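Local coordinates for protein CTD kinase subunit gamma (Schizosaccharomyces pombe, PDB 5CE7) that probably helps, as gamma subunit of the CTD kinase complex, to activate the kinase that hyperphosphorylates the RNA polymerase II tail, this chain being its noncanonical CTD-interacting domain, at residues K33-D36 with L37-D40; S53-T56 with R57-M61; D65-C68 with E69-K73; K120-D124 with N125-D129. All blocks are in the same frame, centred on the assembly; numbering follows the deposited sequence.

Contact 1: K33-D36 with L37-D40; sequences KHLD and LEED
Leu37 folds back against His34 and Asp36 in the short link, with a 3-10 turn at Leu35-Asp36, between helix 25-33 and helix 38-51 of the all-helical CTD-interacting domain (CID), and it occupies the N-cap position of the second helix. Two backbone bonds close the turn: Leu37 N to His34 O at 2.8 Å and Glu38 N to Leu35 O at 3.0 Å. Along the Leu37 side chain, CB lies 3.5 Å from His34 O. CG stands anti to the carbonyl carbon, beside the backbone N (chi1 -67°), which puts both methyls near His34 and Asp36. Both CD1 and CD2 lie by Asp36 OD1, and CD2 also touches His34 CB at 3.4 Å, with the two side chains alongside each other. Pro3 of helix 3-14 also packs on this buried leucine. The imidazole beyond CB is held by the preceding helix, His34 ND1 being hydrogen-bonded to Phe30 O. Past the turn, a water donates to Asp36 O and accepts from Glu39 N, bridging the 3-10 turn to the start of helix 38-51. On the side where Tyr80 packs on both residues, Glu38 OE1 lies 3.1 Å from Leu35 CD2.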
loop_
_atom_site.group_PDB
_atom_site.type_symbol
_atom_site.label_atom_id
_atom_site.label_comp_id
_atom_site.label_asym_id
_atom_site.label_seq_id
_atom_site.Cartn_x
_atom_site.Cartn_y
_atom_site.Cartn_z
ATOM N N LYS A 33 6.108 -1.793 14.877
ATOM C CA LYS A 33 6.626 -2.391 16.106
ATOM C C LYS A 33 7.595 -3.525 15.790
ATOM O O LYS A 33 8.531 -3.791 16.547
ATOM C CB LYS A 33 5.467 -2.900 16.954
ATOM C CG LYS A 33 5.856 -3.757 18.157
ATOM C CD LYS A 33 6.570 -2.957 19.241
ATOM C CE LYS A 33 6.937 -3.857 20.427
ATOM N NZ LYS A 33 7.790 -3.176 21.448
ATOM N N HIS A 34 7.371 -4.185 14.657
ATOM C CA HIS A 34 8.191 -5.320 14.250
ATOM C C HIS A 34 8.923 -5.037 12.959
ATOM O O HIS A 34 8.935 -5.857 12.041
ATOM C CB HIS A 34 7.310 -6.557 14.119
ATOM C CG HIS A 34 6.695 -6.966 15.415
ATOM N ND1 HIS A 34 5.384 -6.680 15.745
ATOM C CD2 HIS A 34 7.228 -7.584 16.494
ATOM C CE1 HIS A 34 5.134 -7.130 16.961
ATOM N NE2 HIS A 34 6.236 -7.681 17.439
ATOM N N LEU A 35 9.531 -3.862 12.900
ATOM C CA LEU A 35 10.296 -3.420 11.742
ATOM C C LEU A 35 11.356 -4.441 11.354
ATOM O O LEU A 35 11.758 -4.513 10.186
ATOM C CB LEU A 35 10.985 -2.094 12.055
ATOM C CG LEU A 35 10.603 -0.830 11.307
ATOM C CD1 LEU A 35 11.631 0.256 11.638
ATOM C CD2 LEU A 35 10.520 -1.058 9.804
ATOM N N ASP A 36 11.821 -5.219 12.330
ATOM C CA ASP A 36 12.838 -6.236 12.058
ATOM C C ASP A 36 12.334 -7.277 11.073
ATOM O O ASP A 36 13.124 -7.907 10.367
ATOM C CB ASP A 36 13.368 -6.898 13.340
ATOM C CG ASP A 36 12.262 -7.420 14.239
ATOM O OD1 ASP A 36 12.375 -8.572 14.699
ATOM O OD2 ASP A 36 11.294 -6.680 14.504
ATOM N N LEU A 37 11.010 -7.432 11.016
ATOM C CA LEU A 37 10.389 -8.406 10.128
ATOM C C LEU A 37 9.876 -7.745 8.843
ATOM O O LEU A 37 9.067 -8.322 8.142
ATOM C CB LEU A 37 9.221 -9.119 10.832
ATOM C CG LEU A 37 9.401 -10.069 12.038
ATOM C CD1 LEU A 37 10.798 -10.748 12.119
ATOM C CD2 LEU A 37 9.088 -9.377 13.344
ATOM N N GLU A 38 10.353 -6.539 8.529
ATOM C CA GLU A 38 9.807 -5.760 7.399
ATOM C C GLU A 38 9.742 -6.521 6.066
ATOM O O GLU A 38 8.779 -6.406 5.316
ATOM C CB GLU A 38 10.548 -4.417 7.242
ATOM C CG GLU A 38 12.046 -4.527 6.957
ATOM C CD GLU A 38 12.765 -3.178 7.029
ATOM O OE1 GLU A 38 12.160 -2.188 7.482
ATOM O OE2 GLU A 38 13.943 -3.111 6.643
ATOM N N GLU A 39 10.759 -7.319 5.770
ATOM C CA GLU A 39 10.756 -8.065 4.524
ATOM C C GLU A 39 9.641 -9.097 4.514
ATOM O O GLU A 39 8.942 -9.234 3.512
ATOM C CB GLU A 39 12.112 -8.736 4.302
ATOM C CG GLU A 39 13.280 -7.787 4.478
ATOM C CD GLU A 39 13.958 -7.443 3.172
ATOM O OE1 GLU A 39 14.806 -8.243 2.718
ATOM O OE2 GLU A 39 13.652 -6.374 2.601
ATOM N N ASP A 40 9.474 -9.811 5.628
ATOM C CA ASP A 40 8.422 -10.821 5.750
ATOM C C ASP A 40 7.056 -10.149 5.625
ATOM O O ASP A 40 6.174 -10.622 4.905
ATOM C CB ASP A 40 8.480 -11.508 7.118
ATOM C CG ASP A 40 9.733 -12.340 7.310
ATOM O OD1 ASP A 40 10.783 -11.758 7.667
ATOM O OD2 ASP A 40 9.658 -13.579 7.131
HETATM O O HOH W 1 13.088 -8.072 7.487
#

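Contact 2: S53-T56 with R57-M61; sequences SFNT and RVNIM
Ser53 meets Arg57 at the start of helix 54-73: Ser53 O accepts from Arg57 N at 2.9 Å, and the arginine's CD carbon also sits 3.0 Å from that oxygen. Ser53 is the N-cap, its hydroxyl oxygen OG taking the N-H of Thr56 at 3.1 Å in a nearly straight bond (167°), so one residue closes the first turn through both its carbonyl and its side chain. Phe54 follows, giving its carbonyl to Val58 N while its ring runs alongside the arginine. Phe54 CE2 lies 3.9 Å from Arg57 NH2, and ring and guanidinium planes are 63° apart, far from a parallel stack. The arginine chain bends at chi2 and chi3, which carries its head past Ser53 O to the aromatic ring; there NH2 is hydrogen-bonded to Asn94 O, tying this helix start to helix 88-95. In the right-handed superhelix of the CID, Phe54 is further packed by Ala101 of helix 100-118 and by Pro97. Asn55 O accepts from Asn59 N in the next i to i+4 bond. The two amides cross with their planes 80° apart and bring Asn55 ND2 within 3.5 Å of Asn59 ND2, a proximity of two donors and not a bond. Thr56 closes the segment, its carbonyl bonded to Ile60 N. Its methyl CG2, anti to the backbone N, rests 3.8 Å from Ile60 CD1, the two side chains meeting at a slant, while Ile60 itself is covered by Ile45 and Leu49 of helix 38-51.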
loop_
_atom_site.group_PDB
_atom_site.type_symbol
_atom_site.label_atom_id
_atom_site.label_comp_id
_atom_site.label_asym_id
_atom_site.label_seq_id
_atom_site.Cartn_x
_atom_site.Cartn_y
_atom_site.Cartn_z
ATOM N N SER A 53 -9.543 -9.726 -3.850
ATOM C CA SER A 53 -10.515 -9.089 -4.738
ATOM C C SER A 53 -10.075 -7.660 -5.005
ATOM O O SER A 53 -9.195 -7.143 -4.321
ATOM C CB SER A 53 -11.894 -9.069 -4.081
ATOM O OG SER A 53 -11.899 -8.236 -2.932
ATOM N N PHE A 54 -10.684 -7.010 -5.987
ATOM C CA PHE A 54 -10.378 -5.602 -6.221
ATOM C C PHE A 54 -10.736 -4.729 -5.019
ATOM O O PHE A 54 -10.058 -3.746 -4.749
ATOM C CB PHE A 54 -11.033 -5.086 -7.517
ATOM C CG PHE A 54 -10.344 -5.558 -8.752
ATOM C CD1 PHE A 54 -10.950 -6.489 -9.596
ATOM C CD2 PHE A 54 -9.057 -5.120 -9.040
ATOM C CE1 PHE A 54 -10.297 -6.943 -10.727
ATOM C CE2 PHE A 54 -8.395 -5.559 -10.182
ATOM C CZ PHE A 54 -9.014 -6.471 -11.025
ATOM N N ASN A 55 -11.794 -5.081 -4.293
ATOM C CA ASN A 55 -12.113 -4.322 -3.082
ATOM C C ASN A 55 -10.992 -4.441 -2.042
ATOM O O ASN A 55 -10.578 -3.453 -1.458
ATOM C CB ASN A 55 -13.460 -4.746 -2.480
ATOM C CG ASN A 55 -13.942 -3.780 -1.392
ATOM O OD1 ASN A 55 -14.343 -2.658 -1.683
ATOM N ND2 ASN A 55 -13.908 -4.222 -0.143
ATOM N N THR A 56 -10.497 -5.657 -1.831
ATOM C CA THR A 56 -9.383 -5.900 -0.911
ATOM C C THR A 56 -8.112 -5.180 -1.360
ATOM O O THR A 56 -7.373 -4.634 -0.554
ATOM C CB THR A 56 -9.121 -7.429 -0.781
ATOM O OG1 THR A 56 -10.232 -8.042 -0.113
ATOM C CG2 THR A 56 -7.842 -7.719 0.012
ATOM N N ARG A 57 -7.862 -5.175 -2.663
ATOM C CA ARG A 57 -6.683 -4.513 -3.186
ATOM C C ARG A 57 -6.689 -3.009 -2.921
ATOM O O ARG A 57 -5.667 -2.432 -2.576
ATOM C CB ARG A 57 -6.499 -4.867 -4.662
ATOM C CG ARG A 57 -5.892 -6.273 -4.799
ATOM C CD ARG A 57 -6.572 -7.134 -5.838
ATOM N NE ARG A 57 -6.037 -6.853 -7.149
ATOM C CZ ARG A 57 -5.500 -7.749 -7.972
ATOM N NH1 ARG A 57 -5.427 -9.028 -7.642
ATOM N NH2 ARG A 57 -5.033 -7.344 -9.150
ATOM N N VAL A 58 -7.855 -2.396 -3.076
ATOM C CA VAL A 58 -8.030 -0.976 -2.818
ATOM C C VAL A 58 -7.813 -0.684 -1.333
ATOM O O VAL A 58 -7.159 0.286 -0.972
ATOM C CB VAL A 58 -9.445 -0.494 -3.254
ATOM C CG1 VAL A 58 -9.744 0.873 -2.676
ATOM C CG2 VAL A 58 -9.538 -0.449 -4.763
ATOM N N ASN A 59 -8.356 -1.528 -0.467
ATOM C CA ASN A 59 -8.170 -1.315 0.969
ATOM C C ASN A 59 -6.718 -1.481 1.396
ATOM O O ASN A 59 -6.248 -0.789 2.291
ATOM C CB ASN A 59 -9.127 -2.192 1.790
ATOM C CG ASN A 59 -10.567 -1.703 1.703
ATOM O OD1 ASN A 59 -10.810 -0.523 1.469
ATOM N ND2 ASN A 59 -11.523 -2.611 1.875
ATOM N N ILE A 60 -5.995 -2.373 0.726
ATOM C CA ILE A 60 -4.560 -2.507 0.969
ATOM C C ILE A 60 -3.781 -1.278 0.499
ATOM O O ILE A 60 -2.822 -0.868 1.136
ATOM C CB ILE A 60 -3.984 -3.794 0.337
ATOM C CG1 ILE A 60 -4.504 -5.018 1.105
ATOM C CG2 ILE A 60 -2.457 -3.748 0.372
ATOM C CD1 ILE A 60 -4.303 -6.347 0.392
HETATM N N MSE A 61 -4.204 -0.685 -0.614
HETATM C CA MSE A 61 -3.646 0.595 -1.068
HETATM C C MSE A 61 -3.852 1.698 -0.015
HETATM O O MSE A 61 -2.943 2.479 0.268
HETATM C CB MSE A 61 -4.301 0.993 -2.392
HETATM C CG MSE A 61 -3.671 2.195 -3.153
HETATM SE SE MSE A 61 -1.802 1.833 -3.695
HETATM C CE MSE A 61 -1.964 2.243 -5.594
#

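Contact 3: D65-C68 with E69-K73; sequences DTLC and EMCLK
The C-terminal half of helix 54-73 makes this buried contact of the CID through successive i to i+4 pairs. Glu69 N donates to Asp65 O, Met70 N to Thr66 O, Leu72 N to Cys68 O and Cys71 N to Leu67 O, the last at 2.8 Å. In the first pair the side chains cross obliquely, carboxylate planes 50° apart, and Asp65 OD1 comes within 3.9 Å of Glu69 OE2. Two like charges so close would probably repel, yet Asp65 OD1 is gripped by a salt bridge to Lys119 and a hydrogen bond with Ser115 OG, and Lys119 also makes a long, weak ion pair with Glu69. With an alanine at Glu69, Lys119 would probably lose its second, weaker carboxylate partner, and the packing of Glu69 CG on Asp65 O, now at 3.2 Å, would go. Selenomethionine Met70 lies alongside Thr66, its SE 4.1 Å from Thr66 CG2, and packs on Ile25 and Ala28 of helix 25-33. Leu67 CD1 meets Cys71 SG at 4.1 Å. Thr66 OG1 is hydrogen-bonded to Gln24 OE1. The shared lysine is likely to offset the negative charge of the acidic pair, stabilising both carboxylates in their ionised form.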
loop_
_atom_site.group_PDB
_atom_site.type_symbol
_atom_site.label_atom_id
_atom_site.label_comp_id
_atom_site.label_asym_id
_atom_site.label_seq_id
_atom_site.Cartn_x
_atom_site.Cartn_y
_atom_site.Cartn_z
ATOM N N ASP A 65 -0.960 3.685 2.407
ATOM C CA ASP A 65 -0.914 5.127 2.651
ATOM C C ASP A 65 -0.812 5.384 4.162
ATOM O O ASP A 65 0.038 6.141 4.619
ATOM C CB ASP A 65 -2.170 5.773 2.061
ATOM C CG ASP A 65 -2.085 7.292 1.968
ATOM O OD1 ASP A 65 -1.023 7.885 2.225
ATOM O OD2 ASP A 65 -3.102 7.895 1.596
ATOM N N THR A 66 -1.685 4.742 4.924
ATOM C CA THR A 66 -1.676 4.834 6.393
ATOM C C THR A 66 -0.339 4.368 7.008
ATOM O O THR A 66 0.216 5.014 7.921
ATOM C CB THR A 66 -2.863 4.023 6.977
ATOM O OG1 THR A 66 -4.096 4.598 6.510
ATOM C CG2 THR A 66 -2.839 4.015 8.526
ATOM N N LEU A 67 0.190 3.265 6.489
ATOM C CA LEU A 67 1.486 2.756 6.918
ATOM C C LEU A 67 2.595 3.787 6.687
ATOM O O LEU A 67 3.401 4.066 7.584
ATOM C CB LEU A 67 1.825 1.458 6.178
ATOM C CG LEU A 67 3.172 0.803 6.490
ATOM C CD1 LEU A 67 3.274 0.476 7.987
ATOM C CD2 LEU A 67 3.321 -0.471 5.696
ATOM N N CYS A 68 2.653 4.341 5.481
ATOM C CA CYS A 68 3.634 5.386 5.201
ATOM C C CYS A 68 3.481 6.597 6.142
ATOM O O CYS A 68 4.466 7.086 6.682
ATOM C CB CYS A 68 3.581 5.821 3.723
ATOM S SG CYS A 68 4.162 4.555 2.555
ATOM N N GLU A 69 2.258 7.083 6.328
ATOM C CA GLU A 69 2.026 8.221 7.227
ATOM C C GLU A 69 2.529 7.917 8.631
ATOM O O GLU A 69 3.199 8.729 9.258
ATOM C CB GLU A 69 0.543 8.589 7.282
ATOM C CG GLU A 69 -0.004 9.093 5.957
ATOM C CD GLU A 69 -1.502 9.379 5.990
ATOM O OE1 GLU A 69 -2.215 8.781 6.819
ATOM O OE2 GLU A 69 -1.964 10.215 5.184
HETATM N N MSE A 70 2.215 6.729 9.122
HETATM C CA MSE A 70 2.639 6.358 10.457
HETATM C C MSE A 70 4.141 6.137 10.545
HETATM O O MSE A 70 4.753 6.472 11.549
HETATM C CB MSE A 70 1.841 5.162 10.950
HETATM C CG MSE A 70 0.375 5.532 11.182
HETATM SE SE MSE A 70 -0.601 4.087 12.015
HETATM C CE MSE A 70 0.899 3.372 13.113
ATOM N N CYS A 71 4.740 5.598 9.489
ATOM C CA CYS A 71 6.199 5.503 9.439
ATOM C C CYS A 71 6.823 6.892 9.606
ATOM O O CYS A 71 7.756 7.073 10.388
ATOM C CB CYS A 71 6.674 4.854 8.131
ATOM S SG CYS A 71 6.466 3.062 8.068
ATOM N N LEU A 72 6.293 7.877 8.884
ATOM C CA LEU A 72 6.828 9.230 8.959
ATOM C C LEU A 72 6.609 9.841 10.347
ATOM O O LEU A 72 7.458 10.573 10.862
ATOM C CB LEU A 72 6.200 10.125 7.880
ATOM C CG LEU A 72 6.470 9.764 6.421
ATOM C CD1 LEU A 72 5.594 10.627 5.523
ATOM C CD2 LEU A 72 7.951 9.960 6.082
ATOM N N LYS A 73 5.473 9.542 10.959
ATOM C CA LYS A 73 5.214 10.041 12.306
ATOM C C LYS A 73 6.153 9.407 13.336
ATOM O O LYS A 73 6.378 9.965 14.427
ATOM C CB LYS A 73 3.742 9.838 12.686
ATOM C CG LYS A 73 2.801 10.839 12.002
ATOM C CD LYS A 73 1.339 10.415 12.092
ATOM C CE LYS A 73 1.030 9.646 13.357
ATOM N NZ LYS A 73 0.682 10.541 14.500
#

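Contact 4: K120-D124 with N125-D129; sequences KVIDD and NQYKD
Residues 120-123 run as an irregular linker into helix 124-139, whose opening i to i+4 bonds are Tyr127 N to Asp123 O and Lys128 N to Asp124 O. The join is a capping box: Asp123, the N-cap, and Gln126 exchange side-chain-to-backbone bonds. Asp123 OD1 receives Gln126 N at 2.9 Å, nearly straight at 174° and met almost in line with its C-O bond. In return Gln126 OE1 accepts Asp123 N at 2.9 Å. Asp123 CG sits between its backbone N and carbonyl carbon (chi1 63°), the rotamer that turns OD1 back over the helix start. The two side chains cross at about a right angle, with the carboxylate and amide planes 60° apart. The other end of the amide is used as well, since Gln126 NE2 is hydrogen-bonded to Ser85 OG, linking the cap to helix 80-86. Replacing Gln126 by an alanine would probably leave the Asp123 N-H without its side-chain acceptor and Ser85 without this amide partner. The linker itself starts at Lys120, the positive-phi C' residue of the Schellman motif that ends helix 100-118. Buried Ile122 packs against Leu116 and Ile88, while Asp124 OD1 is hydrogen-bonded to His117 NE2, whose ring stacks with Tyr127. Ile122 CD1 approaches the edge of the Tyr127 ring, near its plane, and reaches Tyr127 CB at 4.1 Å.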
loop_
_atom_site.group_PDB
_atom_site.type_symbol
_atom_site.label_atom_id
_atom_site.label_comp_id
_atom_site.label_asym_id
_atom_site.label_seq_id
_atom_site.Cartn_x
_atom_site.Cartn_y
_atom_site.Cartn_z
ATOM N N LYS A 120 6.232 13.151 0.144
ATOM C CA LYS A 120 7.583 12.917 -0.374
ATOM C C LYS A 120 8.040 11.459 -0.277
ATOM O O LYS A 120 9.237 11.165 -0.264
ATOM C CB LYS A 120 8.575 13.847 0.326
ATOM C CG LYS A 120 8.140 15.315 0.269
ATOM C CD LYS A 120 9.096 16.235 1.000
ATOM C CE LYS A 120 9.202 17.578 0.289
ATOM N NZ LYS A 120 9.864 17.441 -1.048
ATOM N N VAL A 121 7.073 10.548 -0.216
ATOM C CA VAL A 121 7.367 9.124 -0.287
ATOM C C VAL A 121 7.743 8.765 -1.725
ATOM O O VAL A 121 8.605 7.911 -1.966
ATOM C CB VAL A 121 6.161 8.281 0.170
ATOM C CG1 VAL A 121 6.488 6.787 0.093
ATOM C CG2 VAL A 121 5.749 8.671 1.584
ATOM N N ILE A 122 7.084 9.421 -2.682
ATOM C CA ILE A 122 7.424 9.273 -4.100
ATOM C C ILE A 122 7.785 10.638 -4.695
ATOM O O ILE A 122 7.217 11.655 -4.306
ATOM C CB ILE A 122 6.284 8.617 -4.914
ATOM C CG1 ILE A 122 5.026 9.498 -4.935
ATOM C CG2 ILE A 122 5.946 7.222 -4.367
ATOM C CD1 ILE A 122 3.839 8.837 -5.672
ATOM N N ASP A 123 8.752 10.663 -5.610
ATOM C CA ASP A 123 9.170 11.921 -6.231
ATOM C C ASP A 123 8.309 12.297 -7.449
ATOM O O ASP A 123 7.312 11.630 -7.762
ATOM C CB ASP A 123 10.668 11.903 -6.594
ATOM C CG ASP A 123 11.021 10.839 -7.634
ATOM O OD1 ASP A 123 10.184 10.536 -8.507
ATOM O OD2 ASP A 123 12.148 10.302 -7.579
ATOM N N ASP A 124 8.702 13.370 -8.127
ATOM C CA ASP A 124 7.915 13.903 -9.230
ATOM C C ASP A 124 7.809 12.920 -10.388
ATOM O O ASP A 124 6.732 12.748 -10.963
ATOM C CB ASP A 124 8.497 15.236 -9.719
ATOM C CG ASP A 124 8.253 16.381 -8.744
ATOM O OD1 ASP A 124 7.485 16.195 -7.771
ATOM O OD2 ASP A 124 8.815 17.478 -8.966
ATOM N N ASN A 125 8.923 12.278 -10.728
ATOM C CA ASN A 125 8.942 11.317 -11.827
ATOM C C ASN A 125 8.060 10.090 -11.569
ATOM O O ASN A 125 7.279 9.699 -12.439
ATOM C CB ASN A 125 10.368 10.862 -12.140
ATOM C CG ASN A 125 10.455 10.117 -13.453
ATOM O OD1 ASN A 125 9.965 10.593 -14.478
ATOM N ND2 ASN A 125 11.054 8.930 -13.428
ATOM N N GLN A 126 8.208 9.488 -10.385
ATOM C CA GLN A 126 7.351 8.382 -9.953
ATOM C C GLN A 126 5.859 8.743 -9.986
ATOM O O GLN A 126 5.042 7.991 -10.519
ATOM C CB GLN A 126 7.729 7.932 -8.540
ATOM C CG GLN A 126 9.142 7.367 -8.419
ATOM C CD GLN A 126 9.503 7.040 -6.982
ATOM O OE1 GLN A 126 9.708 7.932 -6.167
ATOM N NE2 GLN A 126 9.571 5.749 -6.666
ATOM N N TYR A 127 5.517 9.890 -9.407
ATOM C CA TYR A 127 4.139 10.358 -9.369
ATOM C C TYR A 127 3.600 10.533 -10.784
ATOM O O TYR A 127 2.485 10.096 -11.101
ATOM C CB TYR A 127 4.055 11.670 -8.596
ATOM C CG TYR A 127 2.669 12.281 -8.537
ATOM C CD1 TYR A 127 1.635 11.652 -7.842
ATOM C CD2 TYR A 127 2.398 13.497 -9.160
ATOM C CE1 TYR A 127 0.369 12.209 -7.784
ATOM C CE2 TYR A 127 1.134 14.062 -9.104
ATOM C CZ TYR A 127 0.125 13.415 -8.416
ATOM O OH TYR A 127 -1.128 13.982 -8.362
ATOM N N LYS A 128 4.402 11.158 -11.639
ATOM C CA LYS A 128 4.025 11.354 -13.029
ATOM C C LYS A 128 3.829 10.013 -13.729
ATOM O O LYS A 128 2.854 9.828 -14.454
ATOM C CB LYS A 128 5.071 12.195 -13.776
ATOM C CG LYS A 128 5.053 13.690 -13.431
ATOM C CD LYS A 128 5.998 14.478 -14.340
ATOM C CE LYS A 128 5.959 15.979 -14.060
ATOM N NZ LYS A 128 6.999 16.415 -13.086
ATOM N N ASP A 129 4.762 9.089 -13.521
ATOM C CA ASP A 129 4.655 7.746 -14.093
ATOM C C ASP A 129 3.411 7.004 -13.598
ATOM O O ASP A 129 2.682 6.401 -14.380
ATOM C CB ASP A 129 5.902 6.907 -13.769
ATOM C CG ASP A 129 7.070 7.181 -14.723
ATOM O OD1 ASP A 129 6.890 7.911 -15.721
ATOM O OD2 ASP A 129 8.169 6.651 -14.474
#

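In the fold
The four contacts follow one another along the chain, each closing before the next opens. Contacts 2 and 3 share helix 54-73, one at its start and one near its end, with centres 18 Å apart on opposite sides of the chain's centre. Contacts 1 and 4 start helices 38-51 and 124-139 at the surface; their centres are 25 Å apart. Contact 3 sits between them, its centre 15 Å from that of contact 1 and 17 Å from that of contact 4, and directly touches contact 4: Cys68 SG packs 4.1 Å from Val121 CG1. Contacts 1 and 3 approach no closer than about 6 Å between nearest atoms. Helix 80-86 borders contacts 1, 3 and 4.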